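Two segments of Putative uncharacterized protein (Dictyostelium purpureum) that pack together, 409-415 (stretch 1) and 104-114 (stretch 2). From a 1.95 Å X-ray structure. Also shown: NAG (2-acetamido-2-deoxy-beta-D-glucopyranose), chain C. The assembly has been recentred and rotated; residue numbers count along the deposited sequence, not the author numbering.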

# COMPACT_ATOMS: atom_id res chain seq x y z
N ASN A 409 7.53 -13.48 -1.87
CA ASN A 409 7.81 -12.45 -0.86
C ASN A 409 8.03 -13.04 0.54
O ASN A 409 7.08 -13.52 1.16
CB ASN A 409 6.66 -11.44 -0.83
CG ASN A 409 6.99 -10.16 -0.06
OD1 ASN A 409 8.02 -10.07 0.61
ND2 ASN A 409 6.10 -9.17 -0.13
N PRO A 410 9.27 -13.01 1.04
CA PRO A 410 9.55 -13.56 2.37
C PRO A 410 9.29 -12.56 3.51
O PRO A 410 9.41 -12.92 4.69
CB PRO A 410 11.03 -13.91 2.29
CG PRO A 410 11.59 -12.89 1.35
CD PRO A 410 10.51 -12.57 0.36
N TYR A 411 8.90 -11.34 3.16
CA TYR A 411 8.67 -10.31 4.17
C TYR A 411 7.35 -9.60 3.92
O TYR A 411 7.28 -8.37 3.98
CB TYR A 411 9.83 -9.30 4.18
CG TYR A 411 11.11 -9.93 4.66
CD1 TYR A 411 11.23 -10.36 5.97
CD2 TYR A 411 12.18 -10.13 3.81
CE1 TYR A 411 12.40 -10.97 6.43
CE2 TYR A 411 13.35 -10.74 4.25
CZ TYR A 411 13.45 -11.15 5.56
OH TYR A 411 14.62 -11.75 6.00
N TYR A 412 6.29 -10.37 3.66
CA TYR A 412 5.02 -9.75 3.32
C TYR A 412 4.45 -8.92 4.48
O TYR A 412 4.30 -9.41 5.59
CB TYR A 412 3.99 -10.82 2.90
CG TYR A 412 2.70 -10.21 2.45
CD1 TYR A 412 1.69 -9.92 3.35
CD2 TYR A 412 2.51 -9.88 1.11
CE1 TYR A 412 0.50 -9.33 2.93
CE2 TYR A 412 1.33 -9.30 0.68
CZ TYR A 412 0.33 -9.03 1.60
OH TYR A 412 -0.84 -8.44 1.19
N GLY A 413 4.12 -7.65 4.20
CA GLY A 413 3.52 -6.79 5.20
C GLY A 413 4.50 -6.39 6.30
O GLY A 413 4.14 -6.28 7.48
N TYR A 414 5.74 -6.15 5.91
CA TYR A 414 6.80 -5.95 6.88
C TYR A 414 7.87 -5.00 6.34
O TYR A 414 8.11 -4.96 5.14
CB TYR A 414 7.41 -7.30 7.27
CG TYR A 414 8.51 -7.22 8.30
CD1 TYR A 414 8.25 -6.75 9.59
CD2 TYR A 414 9.80 -7.61 7.98
CE1 TYR A 414 9.27 -6.66 10.54
CE2 TYR A 414 10.82 -7.53 8.92
CZ TYR A 414 10.55 -7.05 10.19
OH TYR A 414 11.58 -6.96 11.11
N GLU A 415 8.52 -4.25 7.25
CA GLU A 415 9.51 -3.22 6.88
C GLU A 415 10.66 -3.74 6.02
O GLU A 415 11.22 -2.99 5.23
CB GLU A 415 10.10 -2.57 8.15
CG GLU A 415 10.61 -3.60 9.15
CD GLU A 415 11.57 -3.04 10.19
OE1 GLU A 415 12.26 -2.05 9.91
OE2 GLU A 415 11.64 -3.61 11.30
C1 NAG C . 11.38 -15.38 16.45
C2 NAG C . 11.75 -16.64 15.70
C3 NAG C . 12.57 -17.60 16.51
C4 NAG C . 13.76 -16.95 17.14
C5 NAG C . 13.27 -15.73 17.93
C6 NAG C . 14.36 -14.91 18.57
C7 NAG C . 9.96 -16.99 14.18
C8 NAG C . 8.60 -17.57 13.98
N2 NAG C . 10.59 -17.32 15.27
O3 NAG C . 12.98 -18.64 15.66
O4 NAG C . 14.28 -17.92 18.00
O5 NAG C . 12.50 -14.86 17.11
O6 NAG C . 15.53 -14.81 17.81
O7 NAG C . 10.43 -16.26 13.37
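Stretch 2, residues 104-114: YPYSPDSRYPN

Three direct hydrogen bonds fix stretch 2 on stretch 1. The shortest runs from Ser-107 OG to Tyr-412 O, at 2.6 Å. The same hydroxyl oxygen also accepts from Asp-109 N at 3.2 Å, so the Ser-107 hydroxyl links the backbone of Asp-109 to that of Tyr-412. The second bond runs from Tyr-411 OH to Tyr-104 O, at 2.7 Å. Tyr-104 O lies at the edge of the Tyr-411 ring, near its plane. The third is between backbones: Tyr-106 N donates to Pro-410 O at 2.9 Å, with a bent N-H...O angle of 136°. A water adds a bridge. It donates to Asp-109 OD2 at 2.9 Å and to Gly-413 O at 2.8 Å.

Neither stretch forms a regular helix or strand. Residues 105 to 109 nevertheless run in the same direction as 410 to 413. The CA atoms of Pro-410 and Pro-105 are 5.0 Å apart, those of Tyr-411 and Ser-107 5.1 Å, and those of Gly-413 and Asp-109 5.7 Å. Tyr-106 and Ser-107 are extended. Alongside them, stretch 1 bends through a type II beta turn from Tyr-411 to Tyr-414. Tyr-106 O receives a CA-H...O contact from Tyr-411 CA, at 3.2 Å and nearly linear.

Gly-413 is in the third position of the turn, with positive phi, which favours glycine. A CB here would point toward stretch 2 and fall 2.6 Å from Asp-109 OD2, a clash. Pro-108 packs on the backbone here, with its CG 3.2 Å from Gly-413 O.

Aromatic and proline side chains pack around these polar contacts. Tyr-106 turns its ring edge to the face of Tyr-414. The centroids are 5.1 Å apart and the planes meet at 85°; the closest atoms are Tyr-106 CD2 and Tyr-414 CE1, at 3.9 Å. Tyr-414 also rests on Pro-108, with its CB 3.5 Å from Pro-108 CD. At the start of the contact, Pro-410 CB meets Pro-105 CB at 3.9 Å. Tyr-411 CE1 lies 3.8 Å from Pro-105 CA.

The Tyr-412 ring reaches further along stretch 2. Its CD1 is 3.9 Å from Asp-109 CB, and its CE1 is 3.7 Å from Pro-113 CG. Between these two partners, Arg-111 and Tyr-112 stay out of reach of stretch 1. The two stretches together bury 507 Å². Beyond the contact, NAG O7 comes within 3.3 Å of Tyr-104 CE1.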

# COMPACT_ATOMS: atom_id res chain seq x y z
N TYR A 104 16.29 -14.06 8.86
CA TYR A 104 15.36 -15.12 8.48
C TYR A 104 14.11 -14.52 7.85
O TYR A 104 13.81 -13.34 8.07
CB TYR A 104 14.99 -15.98 9.70
CG TYR A 104 14.47 -15.22 10.90
CD1 TYR A 104 13.12 -14.88 11.00
CD2 TYR A 104 15.32 -14.89 11.96
CE1 TYR A 104 12.63 -14.20 12.12
CE2 TYR A 104 14.83 -14.22 13.09
CZ TYR A 104 13.48 -13.87 13.16
OH TYR A 104 12.99 -13.22 14.26
N PRO A 105 13.35 -15.33 7.08
CA PRO A 105 12.11 -14.79 6.50
C PRO A 105 11.09 -14.50 7.60
O PRO A 105 11.01 -15.23 8.58
CB PRO A 105 11.61 -15.93 5.59
CG PRO A 105 12.72 -16.94 5.53
CD PRO A 105 13.53 -16.76 6.77
N TYR A 106 10.32 -13.43 7.43
CA TYR A 106 9.39 -13.04 8.48
C TYR A 106 8.21 -12.22 7.97
O TYR A 106 8.40 -11.23 7.26
CB TYR A 106 10.14 -12.23 9.57
CG TYR A 106 9.19 -11.81 10.65
CD1 TYR A 106 8.62 -12.76 11.49
CD2 TYR A 106 8.80 -10.48 10.79
CE1 TYR A 106 7.73 -12.41 12.45
CE2 TYR A 106 7.89 -10.11 11.78
CZ TYR A 106 7.36 -11.10 12.60
OH TYR A 106 6.45 -10.79 13.59
N SER A 107 6.99 -12.63 8.33
CA SER A 107 5.80 -11.83 8.06
C SER A 107 4.91 -11.74 9.30
O SER A 107 4.46 -12.76 9.83
CB SER A 107 5.00 -12.40 6.89
OG SER A 107 3.77 -11.71 6.72
N PRO A 108 4.65 -10.51 9.76
CA PRO A 108 3.74 -10.23 10.86
C PRO A 108 2.29 -10.16 10.38
O PRO A 108 1.41 -9.80 11.14
CB PRO A 108 4.20 -8.85 11.36
CG PRO A 108 4.62 -8.17 10.07
CD PRO A 108 5.22 -9.26 9.20
N ASP A 109 2.06 -10.48 9.12
CA ASP A 109 0.71 -10.35 8.57
C ASP A 109 -0.06 -11.66 8.67
O ASP A 109 0.34 -12.58 9.38
CB ASP A 109 0.79 -9.87 7.12
CG ASP A 109 -0.35 -8.93 6.77
OD1 ASP A 109 -1.45 -9.42 6.46
OD2 ASP A 109 -0.13 -7.69 6.79
N SER A 110 -1.18 -11.75 7.95
CA SER A 110 -2.04 -12.93 7.98
C SER A 110 -1.54 -14.07 7.07
O SER A 110 -0.85 -13.81 6.08
CB SER A 110 -3.46 -12.53 7.56
OG SER A 110 -4.27 -13.67 7.31
N ARG A 111 -1.90 -15.31 7.40
CA ARG A 111 -1.57 -16.47 6.55
C ARG A 111 -2.32 -16.43 5.22
O ARG A 111 -1.89 -17.02 4.23
CB ARG A 111 -1.90 -17.79 7.27
CG ARG A 111 -1.15 -18.05 8.58
CD ARG A 111 0.16 -18.79 8.34
NE ARG A 111 0.83 -19.19 9.58
CZ ARG A 111 0.76 -20.40 10.14
NH1 ARG A 111 0.02 -21.35 9.59
NH2 ARG A 111 1.42 -20.65 11.26
N TYR A 112 -3.47 -15.77 5.22
CA TYR A 112 -4.25 -15.54 4.00
C TYR A 112 -4.83 -14.14 4.10
O TYR A 112 -5.92 -13.94 4.63
CB TYR A 112 -5.34 -16.62 3.84
CG TYR A 112 -6.14 -16.63 2.54
CD1 TYR A 112 -6.46 -15.45 1.87
CD2 TYR A 112 -6.60 -17.83 2.00
CE1 TYR A 112 -7.20 -15.46 0.71
CE2 TYR A 112 -7.34 -17.85 0.82
CZ TYR A 112 -7.64 -16.66 0.19
OH TYR A 112 -8.38 -16.67 -0.98
N PRO A 113 -4.07 -13.14 3.62
CA PRO A 113 -4.52 -11.74 3.69
C PRO A 113 -5.89 -11.53 3.04
O PRO A 113 -6.12 -12.02 1.93
CB PRO A 113 -3.42 -10.97 2.91
CG PRO A 113 -2.20 -11.85 3.03
CD PRO A 113 -2.75 -13.27 2.98
N ASN A 114 -6.77 -10.84 3.75
CA ASN A 114 -8.10 -10.49 3.24
C ASN A 114 -8.99 -11.67 2.91
O ASN A 114 -9.92 -11.51 2.13
CB ASN A 114 -7.96 -9.62 2.00
CG ASN A 114 -7.61 -8.21 2.32
OD1 ASN A 114 -8.23 -7.58 3.17
ND2 ASN A 114 -6.59 -7.69 1.65
O HOH W 1 1.62 -6.36 8.74